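Local coordinates for protein lysine-specific demethylase REF6 (Arabidopsis thaliana, PDB 6A58) that removes methyl groups from di- and trimethylated lysine of histone H3 and, through the C-terminal C2H2 zinc fingers that make up this piece, binds DNA, at residues R104-A109 against S121-H126; K77-G82 against E95-H100. All blocks are in the same frame, centred on the assembly; numbering follows the deposited sequence.

Interaction 1. Residues R104-A109 against S121-H126; sequences RPYVCA and SDFSRH. With ZN (zinc ion), chain E.
Phe123 lies against the strand side of the fourth zinc finger, its ring between helix 120-129 and the backbone of Tyr106 to Cys108. Its CG is anti to the backbone N (chi1 -178°), which carries that atom from the helix toward the strand. The near end of the ring meets Tyr106, whose CB sits 3.7 Å from Phe123 CG. Further out, Phe123 CE1 reaches to 3.9 Å from Cys108 CA, and Phe123 CZ comes equally near Val107 O; all three approach the ring obliquely. Tyr106 offers little more than its CB: its CG is set beside the backbone N (chi1 -49°), the end of the side chain leads away from the helix, and Pro105 CB lies over one face of the ring.

One end of the contact is closed by zinc. Cys108 SG binds the ion at 2.1 Å, and His126 NE2 binds it from the helix; the sulfur lies in the plane of the His126 imidazole, at its edge, 3.7 Å from NE2. Cys113 and His132 complete the C2H2 site. An alanine in place of Phe123 would lose the ring's contacts with Tyr106 CB, Val107 O and Cys108 CA and probably open a gap there, leaving the metal to hold strand and helix together with less apolar support. The chemistry is thus split between a small apolar patch and an ion whose positive charge is probably balanced by cysteine thiolates.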
ATOM      1  N   ARG A 104      -0.085  17.156 -15.581  1.00 27.27           N
ATOM      2  CA  ARG A 104       0.161  16.008 -16.459  1.00 27.58           C
ATOM      3  C   ARG A 104       1.682  15.923 -16.640  1.00 27.78           C
ATOM      4  O   ARG A 104       2.207  16.384 -17.655  1.00 28.92           O
ATOM      5  CB  ARG A 104      -0.536  16.183 -17.819  1.00 28.36           C
ATOM      6  CG  ARG A 104      -2.026  16.494 -17.770  1.00 28.96           C
ATOM      7  CD  ARG A 104      -2.872  15.289 -17.408  1.00 29.15           C
ATOM      8  NE  ARG A 104      -2.899  14.252 -18.448  1.00 28.60           N
ATOM      9  CZ  ARG A 104      -3.698  13.180 -18.431  1.00 28.45           C
ATOM     10  NH1 ARG A 104      -3.642  12.287 -19.412  1.00 29.61           N
ATOM     11  NH2 ARG A 104      -4.567  12.985 -17.444  1.00 29.25           N
ATOM     12  N   PRO A 105       2.400  15.356 -15.645  1.00 27.12           N
ATOM     13  CA  PRO A 105       3.874  15.456 -15.654  1.00 27.38           C
ATOM     14  C   PRO A 105       4.608  14.703 -16.766  1.00 28.00           C
ATOM     15  O   PRO A 105       5.738  15.074 -17.108  1.00 28.41           O
ATOM     16  CB  PRO A 105       4.273  14.864 -14.291  1.00 27.23           C
ATOM     17  CG  PRO A 105       3.043  14.922 -13.453  1.00 27.35           C
ATOM     18  CD  PRO A 105       1.919  14.696 -14.416  1.00 26.96           C
ATOM     19  N   TYR A 106       3.984  13.660 -17.304  1.00 28.27           N
ATOM     20  CA  TYR A 106       4.646  12.745 -18.231  1.00 29.58           C
ATOM     21  C   TYR A 106       4.203  13.060 -19.650  1.00 31.85           C
ATOM     22  O   TYR A 106       3.025  12.920 -19.980  1.00 31.59           O
ATOM     23  CB  TYR A 106       4.337  11.305 -17.828  1.00 29.32           C
ATOM     24  CG  TYR A 106       4.582  11.092 -16.353  1.00 28.81           C
ATOM     25  CD1 TYR A 106       5.878  10.943 -15.857  1.00 28.66           C
ATOM     26  CD2 TYR A 106       3.528  11.105 -15.437  1.00 28.13           C
ATOM     27  CE1 TYR A 106       6.113  10.784 -14.501  1.00 28.22           C
ATOM     28  CE2 TYR A 106       3.753  10.948 -14.078  1.00 27.98           C
ATOM     29  CZ  TYR A 106       5.050  10.789 -13.613  1.00 27.77           C
ATOM     30  OH  TYR A 106       5.280  10.638 -12.272  1.00 27.61           O
ATOM     31  N   VAL A 107       5.154  13.515 -20.469  1.00 33.60           N
ATOM     32  CA  VAL A 107       4.889  13.941 -21.840  1.00 35.35           C
ATOM     33  C   VAL A 107       5.629  13.001 -22.783  1.00 37.81           C
ATOM     34  O   VAL A 107       6.827  12.762 -22.610  1.00 37.45           O
ATOM     35  CB  VAL A 107       5.360  15.392 -22.084  1.00 35.92           C
ATOM     36  CG1 VAL A 107       4.934  15.875 -23.469  1.00 36.40           C
ATOM     37  CG2 VAL A 107       4.821  16.319 -20.993  1.00 36.12           C
ATOM     38  N   CYS A 108       4.912  12.477 -23.776  1.00 39.85           N
ATOM     39  CA  CYS A 108       5.498  11.569 -24.761  1.00 43.09           C
ATOM     40  C   CYS A 108       6.485  12.319 -25.656  1.00 45.46           C
ATOM     41  O   CYS A 108       6.199  13.430 -26.106  1.00 45.69           O
ATOM     42  CB  CYS A 108       4.407  10.923 -25.612  1.00 43.47           C
ATOM     43  SG  CYS A 108       5.020   9.611 -26.691  1.00 46.10           S
ATOM     44  N   ALA A 109       7.641  11.700 -25.900  1.00 49.21           N
ATOM     45  CA  ALA A 109       8.740  12.333 -26.643  1.00 51.81           C
ATOM     46  C   ALA A 109       8.676  12.142 -28.166  1.00 54.38           C
ATOM     47  O   ALA A 109       9.495  12.720 -28.882  1.00 55.72           O
ATOM     48  CB  ALA A 109      10.077  11.835 -26.111  1.00 51.91           C
ATOM     49  N   SER A 121       2.428   5.051 -14.540  1.00 38.62           N
ATOM     50  CA  SER A 121       1.934   3.757 -15.036  1.00 39.81           C
ATOM     51  C   SER A 121       1.159   3.877 -16.353  1.00 40.92           C
ATOM     52  O   SER A 121       1.242   2.987 -17.202  1.00 41.33           O
ATOM     53  CB  SER A 121       1.063   3.064 -13.982  1.00 40.66           C
ATOM     54  OG  SER A 121      -0.050   3.866 -13.621  1.00 42.60           O
ATOM     55  N   ASP A 122       0.415   4.973 -16.515  1.00 41.15           N
ATOM     56  CA  ASP A 122      -0.270   5.274 -17.780  1.00 41.82           C
ATOM     57  C   ASP A 122       0.732   5.596 -18.890  1.00 41.62           C
ATOM     58  O   ASP A 122       0.535   5.196 -20.041  1.00 42.88           O
ATOM     59  CB  ASP A 122      -1.240   6.455 -17.625  1.00 42.97           C
ATOM     60  CG  ASP A 122      -2.351   6.194 -16.615  1.00 44.84           C
ATOM     61  OD1 ASP A 122      -2.647   5.016 -16.307  1.00 47.13           O
ATOM     62  OD2 ASP A 122      -2.937   7.186 -16.130  1.00 45.20           O
ATOM     63  N   PHE A 123       1.788   6.334 -18.543  1.00 41.47           N
ATOM     64  CA  PHE A 123       2.864   6.665 -19.485  1.00 41.96           C
ATOM     65  C   PHE A 123       3.649   5.416 -19.903  1.00 43.59           C
ATOM     66  O   PHE A 123       3.964   5.252 -21.082  1.00 43.95           O
ATOM     67  CB  PHE A 123       3.795   7.731 -18.878  1.00 41.08           C
ATOM     68  CG  PHE A 123       4.913   8.190 -19.789  1.00 41.24           C
ATOM     69  CD1 PHE A 123       4.691   8.447 -21.144  1.00 41.36           C
ATOM     70  CD2 PHE A 123       6.193   8.402 -19.276  1.00 41.51           C
ATOM     71  CE1 PHE A 123       5.724   8.878 -21.963  1.00 41.43           C
ATOM     72  CE2 PHE A 123       7.226   8.838 -20.092  1.00 41.81           C
ATOM     73  CZ  PHE A 123       6.993   9.076 -21.438  1.00 41.95           C
ATOM     74  N   SER A 124       3.945   4.544 -18.940  1.00 45.59           N
ATOM     75  CA  SER A 124       4.619   3.265 -19.217  1.00 48.08           C
ATOM     76  C   SER A 124       3.766   2.338 -20.086  1.00 49.67           C
ATOM     77  O   SER A 124       4.282   1.693 -20.999  1.00 51.70           O
ATOM     78  CB  SER A 124       4.986   2.553 -17.912  1.00 48.27           C
ATOM     79  OG  SER A 124       5.902   3.321 -17.154  1.00 49.81           O
ATOM     80  N   ARG A 125       2.467   2.279 -19.793  1.00 50.83           N
ATOM     81  CA  ARG A 125       1.512   1.504 -20.593  1.00 51.76           C
ATOM     82  C   ARG A 125       1.429   2.010 -22.037  1.00 51.58           C
ATOM     83  O   ARG A 125       1.368   1.208 -22.972  1.00 51.77           O
ATOM     84  CB  ARG A 125       0.124   1.538 -19.943  1.00 53.33           C
ATOM     85  CG  ARG A 125      -0.928   0.687 -20.640  1.00 55.24           C
ATOM     86  CD  ARG A 125      -2.174   0.524 -19.784  1.00 56.89           C
ATOM     87  NE  ARG A 125      -2.805   1.808 -19.466  1.00 58.66           N
ATOM     88  CZ  ARG A 125      -3.890   1.959 -18.704  1.00 60.24           C
ATOM     89  NH1 ARG A 125      -4.505   0.905 -18.163  1.00 61.23           N
ATOM     90  NH2 ARG A 125      -4.372   3.181 -18.482  1.00 60.24           N
ATOM     91  N   HIS A 126       1.423   3.333 -22.206  1.00 50.19           N
ATOM     92  CA  HIS A 126       1.421   3.959 -23.535  1.00 49.84           C
ATOM     93  C   HIS A 126       2.678   3.610 -24.340  1.00 51.89           C
ATOM     94  O   HIS A 126       2.582   3.276 -25.523  1.00 52.55           O
ATOM     95  CB  HIS A 126       1.281   5.483 -23.410  1.00 48.04           C
ATOM     96  CG  HIS A 126       1.402   6.218 -24.710  1.00 46.12           C
ATOM     97  ND1 HIS A 126       0.396   6.239 -25.652  1.00 45.91           N
ATOM     98  CD2 HIS A 126       2.403   6.979 -25.212  1.00 45.23           C
ATOM     99  CE1 HIS A 126       0.777   6.971 -26.683  1.00 44.36           C
ATOM    100  NE2 HIS A 126       1.991   7.433 -26.441  1.00 44.85           N
TER
HETATM  101 ZN    ZN E1404       3.294   8.760 -27.522  1.00 56.45          ZN

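Interaction 2. Residues K77-G82 against E95-H100; sequences KCPWKG and EHIRVH. With ZN (zinc ion), chain D.
Trp80 and His100 make the close part of this contact, lying almost flat on each other in an offset stack. The five-membered ring of Trp80 and the imidazole have centroids 4.0 Å apart and planes only 3° from parallel. The two side chains run past each other in opposite directions, and His100 CB lies over the centre of the five-membered ring of Trp80, 3.4 Å from Trp80 CE2, as a CH-pi contact. Trp80 CB in turn lies over the imidazole face. His100 has CG anti to its carbonyl carbon (chi1 -61°), unlike His96, whose CG is anti to the backbone N (chi1 166°); the two CG atoms leave by different routes, yet both NE2 atoms reach the same zinc ion, each at 2.1 Å.

Cys78 SG is the third ligand, 2.3 Å from the metal and at the edge of both imidazoles, and Cys83 is the fourth. This is the C2H2 finger, a beta-beta-alpha unit in which the turn after strand 76-77 supplies the cysteines and helix 90-101 the histidines, one helical turn apart. The sulfur also accepts the backbone N-H of Trp80, a nearly straight bond of 3.5 Å from N to SG that ties the turn to the thiolate and may temper its charge.

Beside that tight stack and the buried Cys78, the packing thins at Pro79. Here Pro79 and Ile97 meet tip to tip: Ile97 CD1 touches Pro79 CD at 3.6 Å and Pro79 CG almost as closely, while Pro79 itself is exposed on the solvent side of the turn.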
ATOM      1  N   LYS A  77      -4.964  11.644   4.443  1.00 28.89           N
ATOM      2  CA  LYS A  77      -6.092  12.419   3.913  1.00 30.00           C
ATOM      3  C   LYS A  77      -5.626  13.326   2.788  1.00 28.06           C
ATOM      4  O   LYS A  77      -4.523  13.864   2.832  1.00 27.84           O
ATOM      5  CB  LYS A  77      -6.729  13.281   5.007  1.00 32.12           C
ATOM      6  CG  LYS A  77      -7.473  12.501   6.080  1.00 35.22           C
ATOM      7  CD  LYS A  77      -8.234  13.433   7.013  1.00 37.22           C
ATOM      8  CE  LYS A  77      -9.267  12.681   7.839  1.00 39.01           C
ATOM      9  NZ  LYS A  77      -8.653  11.676   8.748  1.00 40.77           N
ATOM     10  N   CYS A  78      -6.478  13.501   1.784  1.00 27.62           N
ATOM     11  CA  CYS A  78      -6.215  14.474   0.732  1.00 27.24           C
ATOM     12  C   CYS A  78      -6.209  15.880   1.341  1.00 27.01           C
ATOM     13  O   CYS A  78      -7.107  16.211   2.117  1.00 27.67           O
ATOM     14  CB  CYS A  78      -7.279  14.390  -0.357  1.00 27.14           C
ATOM     15  SG  CYS A  78      -6.982  15.543  -1.718  1.00 27.55           S
ATOM     16  N   PRO A  79      -5.201  16.705   0.995  1.00 26.74           N
ATOM     17  CA  PRO A  79      -5.120  18.057   1.547  1.00 27.19           C
ATOM     18  C   PRO A  79      -5.999  19.099   0.844  1.00 27.32           C
ATOM     19  O   PRO A  79      -6.040  20.238   1.300  1.00 28.34           O
ATOM     20  CB  PRO A  79      -3.646  18.411   1.353  1.00 27.38           C
ATOM     21  CG  PRO A  79      -3.277  17.700   0.102  1.00 27.55           C
ATOM     22  CD  PRO A  79      -4.025  16.397   0.156  1.00 27.08           C
ATOM     23  N   TRP A  80      -6.685  18.717  -0.235  1.00 26.92           N
ATOM     24  CA  TRP A  80      -7.501  19.648  -1.029  1.00 27.56           C
ATOM     25  C   TRP A  80      -8.834  19.877  -0.318  1.00 28.01           C
ATOM     26  O   TRP A  80      -9.603  18.933  -0.141  1.00 27.73           O
ATOM     27  CB  TRP A  80      -7.736  19.058  -2.426  1.00 27.21           C
ATOM     28  CG  TRP A  80      -7.916  20.047  -3.539  1.00 27.06           C
ATOM     29  CD1 TRP A  80      -9.074  20.343  -4.190  1.00 27.33           C
ATOM     30  CD2 TRP A  80      -6.889  20.821  -4.171  1.00 26.64           C
ATOM     31  NE1 TRP A  80      -8.839  21.273  -5.178  1.00 27.27           N
ATOM     32  CE2 TRP A  80      -7.508  21.592  -5.178  1.00 26.55           C
ATOM     33  CE3 TRP A  80      -5.509  20.950  -3.973  1.00 26.91           C
ATOM     34  CZ2 TRP A  80      -6.788  22.469  -5.999  1.00 26.86           C
ATOM     35  CZ3 TRP A  80      -4.797  21.823  -4.780  1.00 26.76           C
ATOM     36  CH2 TRP A  80      -5.437  22.570  -5.783  1.00 26.55           C
ATOM     37  N   LYS A  81      -9.108  21.117   0.090  1.00 28.88           N
ATOM     38  CA  LYS A  81     -10.357  21.431   0.796  1.00 30.06           C
ATOM     39  C   LYS A  81     -11.566  20.960  -0.009  1.00 29.82           C
ATOM     40  O   LYS A  81     -11.611  21.141  -1.227  1.00 29.38           O
ATOM     41  CB  LYS A  81     -10.486  22.933   1.061  1.00 30.95           C
ATOM     42  CG  LYS A  81      -9.518  23.481   2.095  1.00 32.06           C
ATOM     43  CD  LYS A  81      -9.437  25.001   2.037  1.00 33.77           C
ATOM     44  CE  LYS A  81     -10.737  25.669   2.453  1.00 35.39           C
ATOM     45  NZ  LYS A  81     -10.654  27.153   2.359  1.00 36.30           N
ATOM     46  N   GLY A  82     -12.529  20.347   0.680  1.00 30.96           N
ATOM     47  CA  GLY A  82     -13.713  19.764   0.046  1.00 31.34           C
ATOM     48  C   GLY A  82     -13.605  18.294  -0.325  1.00 31.66           C
ATOM     49  O   GLY A  82     -14.627  17.646  -0.557  1.00 32.81           O
ATOM     50  N   GLU A  95      -0.323  11.093  -6.437  1.00 30.66           N
ATOM     51  CA  GLU A  95      -0.935  10.904  -7.757  1.00 31.18           C
ATOM     52  C   GLU A  95      -2.352  11.480  -7.803  1.00 30.36           C
ATOM     53  O   GLU A  95      -2.705  12.187  -8.748  1.00 30.43           O
ATOM     54  CB  GLU A  95      -0.937   9.425  -8.164  1.00 32.29           C
ATOM     55  CG  GLU A  95       0.425   8.932  -8.636  1.00 33.48           C
ATOM     56  CD  GLU A  95       0.406   7.523  -9.209  1.00 34.23           C
ATOM     57  OE1 GLU A  95      -0.642   6.841  -9.151  1.00 36.31           O
ATOM     58  OE2 GLU A  95       1.456   7.095  -9.723  1.00 36.43           O
ATOM     59  N   HIS A  96      -3.146  11.194  -6.772  1.00 28.23           N
ATOM     60  CA  HIS A  96      -4.511  11.721  -6.678  1.00 27.60           C
ATOM     61  C   HIS A  96      -4.595  13.248  -6.694  1.00 26.53           C
ATOM     62  O   HIS A  96      -5.472  13.810  -7.356  1.00 26.44           O
ATOM     63  CB  HIS A  96      -5.224  11.201  -5.431  1.00 27.61           C
ATOM     64  CG  HIS A  96      -6.475  11.955  -5.107  1.00 27.66           C
ATOM     65  ND1 HIS A  96      -7.656  11.758  -5.788  1.00 28.17           N
ATOM     66  CD2 HIS A  96      -6.722  12.922  -4.192  1.00 27.93           C
ATOM     67  CE1 HIS A  96      -8.580  12.565  -5.299  1.00 28.37           C
ATOM     68  NE2 HIS A  96      -8.040  13.282  -4.330  1.00 28.44           N
ATOM     69  N   ILE A  97      -3.696  13.915  -5.971  1.00 25.70           N
ATOM     70  CA  ILE A  97      -3.703  15.386  -5.889  1.00 25.15           C
ATOM     71  C   ILE A  97      -3.568  16.025  -7.282  1.00 25.08           C
ATOM     72  O   ILE A  97      -4.120  17.103  -7.530  1.00 24.68           O
ATOM     73  CB  ILE A  97      -2.620  15.913  -4.913  1.00 25.13           C
ATOM     74  CG1 ILE A  97      -2.961  15.509  -3.474  1.00 25.78           C
ATOM     75  CG2 ILE A  97      -2.498  17.433  -4.978  1.00 25.09           C
ATOM     76  CD1 ILE A  97      -1.781  15.534  -2.526  1.00 26.14           C
ATOM     77  N   ARG A  98      -2.877  15.349  -8.200  1.00 24.18           N
ATOM     78  CA  ARG A  98      -2.763  15.827  -9.581  1.00 24.59           C
ATOM     79  C   ARG A  98      -4.117  15.961 -10.290  1.00 24.69           C
ATOM     80  O   ARG A  98      -4.244  16.770 -11.210  1.00 24.66           O
ATOM     81  CB  ARG A  98      -1.834  14.933 -10.407  1.00 25.03           C
ATOM     82  CG  ARG A  98      -0.392  14.912  -9.921  1.00 25.97           C
ATOM     83  CD  ARG A  98       0.406  13.842 -10.640  1.00 26.27           C
ATOM     84  NE  ARG A  98       1.672  13.586  -9.961  1.00 27.05           N
ATOM     85  CZ  ARG A  98       2.402  12.474 -10.094  1.00 27.09           C
ATOM     86  NH1 ARG A  98       2.021  11.486 -10.900  1.00 27.26           N
ATOM     87  NH2 ARG A  98       3.535  12.354  -9.406  1.00 28.03           N
ATOM     88  N   VAL A  99      -5.115  15.181  -9.869  1.00 24.71           N
ATOM     89  CA  VAL A  99      -6.480  15.308 -10.410  1.00 25.02           C
ATOM     90  C   VAL A  99      -7.023  16.706 -10.110  1.00 25.18           C
ATOM     91  O   VAL A  99      -7.655  17.321 -10.969  1.00 25.48           O
ATOM     92  CB  VAL A  99      -7.442  14.226  -9.853  1.00 26.26           C
ATOM     93  CG1 VAL A  99      -8.862  14.422 -10.373  1.00 26.94           C
ATOM     94  CG2 VAL A  99      -6.941  12.829 -10.206  1.00 26.78           C
ATOM     95  N   HIS A 100      -6.760  17.202  -8.903  1.00 24.14           N
ATOM     96  CA  HIS A 100      -7.192  18.539  -8.493  1.00 24.69           C
ATOM     97  C   HIS A 100      -6.388  19.652  -9.153  1.00 24.93           C
ATOM     98  O   HIS A 100      -6.956  20.677  -9.530  1.00 24.91           O
ATOM     99  CB  HIS A 100      -7.077  18.715  -6.981  1.00 24.96           C
ATOM    100  CG  HIS A 100      -7.914  17.765  -6.184  1.00 25.49           C
ATOM    101  ND1 HIS A 100      -9.263  17.591  -6.405  1.00 26.62           N
ATOM    102  CD2 HIS A 100      -7.598  16.967  -5.136  1.00 25.50           C
ATOM    103  CE1 HIS A 100      -9.737  16.706  -5.547  1.00 27.47           C
ATOM    104  NE2 HIS A 100      -8.750  16.319  -4.759  1.00 26.04           N
TER
HETATM  105 ZN    ZN D1403      -8.593  14.963  -3.197  0.80 31.10          ZN

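Interactions 1 and 2 are the same kind of contact in successive fingers, cut at different places and 20 Å apart between centres; both sit near the surface with a buried cysteine at the metal. They share no element: helix 90-101 serves interaction 2, and the chain then runs on into strand 106-107 of interaction 1. In 95-100 both zinc-binding histidines belong to the contact, but 121-126 brings one, its partner His132 following the helix. A phenylalanine from the helix carries the apolar part of interaction 1; in interaction 2 a tryptophan from the turn stacks on a ligand itself. Arg98 links the two, packing against Pro105 and Tyr106 and hydrogen-bonding through NH1 to Arg118 O.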